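Local coordinates for peptidase M14, carboxypeptidase A (Thermoplasmatales archaeon SCGC AB-540-F20, PDB 4XED), which contains a calcium-binding PKD domain, an immunoglobulin-like beta sandwich that may serve in protein binding alongside an M14 peptidase, at residues 6-11 and 31-36. Sequence-based numbering, arbitrary orientation.
With CA (calcium ion), chain B.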
ATOM      1  N   PRO A   6      -7.221  15.760  -2.505  1.00  9.87           N
ATOM      2  CA  PRO A   6      -6.678  14.552  -1.876  1.00  9.85           C
ATOM      3  C   PRO A   6      -5.654  13.891  -2.767  1.00  9.21           C
ATOM      4  O   PRO A   6      -5.624  14.131  -3.982  1.00  9.09           O
ATOM      5  CB  PRO A   6      -7.904  13.648  -1.727  1.00 13.00           C
ATOM      6  CG  PRO A   6      -8.746  14.004  -2.883  1.00 15.00           C
ATOM      7  CD  PRO A   6      -8.526  15.490  -3.143  1.00 13.50           C
ATOM      8  N   PRO A   7      -4.803  13.043  -2.176  1.00  8.95           N
ATOM      9  CA  PRO A   7      -3.880  12.315  -3.032  1.00  8.58           C
ATOM     10  C   PRO A   7      -4.620  11.449  -4.030  1.00  7.43           C
ATOM     11  O   PRO A   7      -5.781  11.037  -3.824  1.00  8.31           O
ATOM     12  CB  PRO A   7      -3.101  11.431  -2.046  1.00  9.20           C
ATOM     13  CG  PRO A   7      -3.215  12.113  -0.733  1.00 10.35           C
ATOM     14  CD  PRO A   7      -4.598  12.714  -0.748  1.00 10.58           C
ATOM     15  N   ASN A   8      -3.918  11.175  -5.124  1.00  6.93           N
ATOM     16  CA  ASN A   8      -4.368  10.172  -6.066  1.00  7.71           C
ATOM     17  C   ASN A   8      -4.365   8.785  -5.437  1.00  7.17           C
ATOM     18  O   ASN A   8      -3.724   8.534  -4.417  1.00  7.33           O
ATOM     19  CB  ASN A   8      -3.518  10.267  -7.315  1.00  9.39           C
ATOM     20  CG  ASN A   8      -3.768  11.557  -8.029  1.00 12.83           C
ATOM     21  OD1 ASN A   8      -4.907  11.884  -8.328  1.00 17.87           O
ATOM     22  ND2 ASN A   8      -2.731  12.344  -8.218  1.00 15.27           N
ATOM     23  N   ILE A   9      -5.077   7.866  -6.046  1.00  7.55           N
ATOM     24  CA  ILE A   9      -5.137   6.526  -5.527  1.00  7.69           C
ATOM     25  C   ILE A   9      -3.773   5.854  -5.684  1.00  7.26           C
ATOM     26  O   ILE A   9      -3.183   5.847  -6.786  1.00  7.50           O
ATOM     27  CB  ILE A   9      -6.176   5.730  -6.320  1.00  8.16           C
ATOM     28  CG1 ILE A   9      -7.551   6.357  -6.171  1.00 10.51           C
ATOM     29  CG2 ILE A   9      -6.227   4.330  -5.837  1.00 11.16           C
ATOM     30  CD1 ILE A   9      -8.632   5.752  -7.052  1.00 13.72           C
ATOM     31  N   PRO A  10      -3.270   5.213  -4.611  1.00  6.20           N
ATOM     32  CA  PRO A  10      -1.970   4.565  -4.754  1.00  6.56           C
ATOM     33  C   PRO A  10      -1.944   3.383  -5.692  1.00  6.03           C
ATOM     34  O   PRO A  10      -2.941   2.678  -5.877  1.00  7.42           O
ATOM     35  CB  PRO A  10      -1.648   4.111  -3.325  1.00  5.28           C
ATOM     36  CG  PRO A  10      -2.406   5.087  -2.444  1.00  6.63           C
ATOM     37  CD  PRO A  10      -3.668   5.309  -3.185  1.00  7.18           C
ATOM     38  N   ASN A  11      -0.758   3.167  -6.237  1.00  4.82           N
ATOM     39  CA  ASN A  11      -0.432   1.980  -7.000  1.00  4.48           C
ATOM     40  C   ASN A  11       0.395   1.031  -6.126  1.00  5.22           C
ATOM     41  O   ASN A  11       1.265   1.465  -5.379  1.00  6.07           O
ATOM     42  CB  ASN A  11       0.372   2.372  -8.237  1.00  5.01           C
ATOM     43  CG  ASN A  11      -0.432   3.131  -9.238  1.00  6.19           C
ATOM     44  OD1 ASN A  11      -1.206   2.539 -10.000  1.00  7.00           O
ATOM     45  ND2 ASN A  11      -0.357   4.457  -9.174  1.00  6.40           N
ATOM     46  N   THR A  31       0.928  10.188  -5.999  1.00  6.30           N
ATOM     47  CA  THR A  31       1.219  11.613  -5.966  1.00  5.69           C
ATOM     48  C   THR A  31       0.035  12.358  -5.370  1.00  7.37           C
ATOM     49  O   THR A  31      -1.104  11.917  -5.416  1.00  7.33           O
ATOM     50  CB  THR A  31       1.500  12.178  -7.383  1.00  7.02           C
ATOM     51  OG1 THR A  31       0.345  12.056  -8.209  1.00  8.68           O
ATOM     52  CG2 THR A  31       2.615  11.439  -8.068  1.00  8.51           C
ATOM     53  N   ASP A  32       0.337  13.516  -4.794  1.00  7.67           N
ATOM     54  CA  ASP A  32      -0.680  14.464  -4.392  1.00  6.83           C
ATOM     55  C   ASP A  32      -0.714  15.600  -5.409  1.00  9.07           C
ATOM     56  O   ASP A  32       0.341  16.111  -5.759  1.00  8.90           O
ATOM     57  CB  ASP A  32      -0.362  14.970  -2.979  1.00  7.03           C
ATOM     58  CG  ASP A  32      -1.398  15.960  -2.461  1.00  7.55           C
ATOM     59  OD1 ASP A  32      -1.282  17.174  -2.788  1.00  9.81           O
ATOM     60  OD2 ASP A  32      -2.363  15.544  -1.765  1.00  8.80           O
ATOM     61  N   PRO A  33      -1.913  16.042  -5.842  1.00  8.95           N
ATOM     62  CA  PRO A  33      -2.000  17.062  -6.892  1.00 10.18           C
ATOM     63  C   PRO A  33      -1.401  18.391  -6.507  1.00 10.68           C
ATOM     64  O   PRO A  33      -1.076  19.175  -7.400  1.00 13.26           O
ATOM     65  CB  PRO A  33      -3.506  17.217  -7.109  1.00 12.07           C
ATOM     66  CG  PRO A  33      -4.100  15.935  -6.698  1.00 13.64           C
ATOM     67  CD  PRO A  33      -3.240  15.459  -5.553  1.00  9.46           C
ATOM     68  N   ASN A  34      -1.281  18.637  -5.209  1.00  9.72           N
ATOM     69  CA  ASN A  34      -0.739  19.889  -4.703  1.00  9.66           C
ATOM     70  C   ASN A  34       0.723  19.761  -4.337  1.00 10.98           C
ATOM     71  O   ASN A  34       1.326  20.722  -3.844  1.00 12.24           O
ATOM     72  CB  ASN A  34      -1.534  20.338  -3.480  1.00  9.94           C
ATOM     73  CG  ASN A  34      -3.025  20.164  -3.663  1.00  9.72           C
ATOM     74  OD1 ASN A  34      -3.659  19.316  -3.050  1.00 10.11           O
ATOM     75  ND2 ASN A  34      -3.594  20.974  -4.537  1.00 13.51           N
ATOM     76  N   GLY A  35       1.279  18.565  -4.550  1.00 10.23           N
ATOM     77  CA  GLY A  35       2.657  18.263  -4.200  1.00  9.95           C
ATOM     78  C   GLY A  35       2.899  18.006  -2.723  1.00  9.97           C
ATOM     79  O   GLY A  35       4.049  17.969  -2.280  1.00 11.47           O
ATOM     80  N   ASP A  36       1.821  17.808  -1.962  1.00  9.58           N
ATOM     81  CA  ASP A  36       1.911  17.628  -0.521  1.00  9.59           C
ATOM     82  C   ASP A  36       2.601  16.314  -0.175  1.00  9.08           C
ATOM     83  O   ASP A  36       2.481  15.326  -0.892  1.00  8.75           O
ATOM     84  CB  ASP A  36       0.514  17.564   0.084  1.00 10.11           C
ATOM     85  CG  ASP A  36      -0.290  18.836  -0.129  1.00 11.96           C
ATOM     86  OD1 ASP A  36       0.301  19.940  -0.213  1.00 14.89           O
ATOM     87  OD2 ASP A  36      -1.530  18.742  -0.163  1.00 11.96           O
TER
HETATM   88 CA    CA B 101      -3.330  17.706  -1.225  1.00  8.38          CA
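Asp-32 OD2 sits over the ring of Pro-7 where the two loops draw together, 3.7 Å from Pro-7 CG. Both Asp-32 oxygens chelate the calcium ion, and OD1 also accepts two backbone N-H groups from opposite faces of its plane, Asn-34 N at 2.8 Å in an Asx turn and Asp-36 N at 3.3 Å. Ligation and these two bonds together fix the carboxylate's rotation. Asp-32 CG is anti to the backbone N (chi1 -179°), beside the carbonyl carbon. The amide of Asn-8 points ND2 at Thr-31 OG1, 3.1 Å away and almost in the amide plane, while ND2 reaches Thr-31 O only weakly. Thr-31 O takes its main bond from Asn-8 N at 2.9 Å, nearly along the C=O axis. Pro-33 CD lies 3.1 Å from Pro-6 O. Asn-34 OD1, within the type I turn from Asp-32 to Gly-35, and Asp-36 OD2, just after it, also bind the calcium; Asn-4, Asp-5 and Asp-82 complete the site, tying the N-terminal segment to the loop between strands 24-29 and 38-43. Pro-7 also touches Ala-80 of strand 72-82 and Ile-38 of strand 38-43, at one end of the beta sandwich.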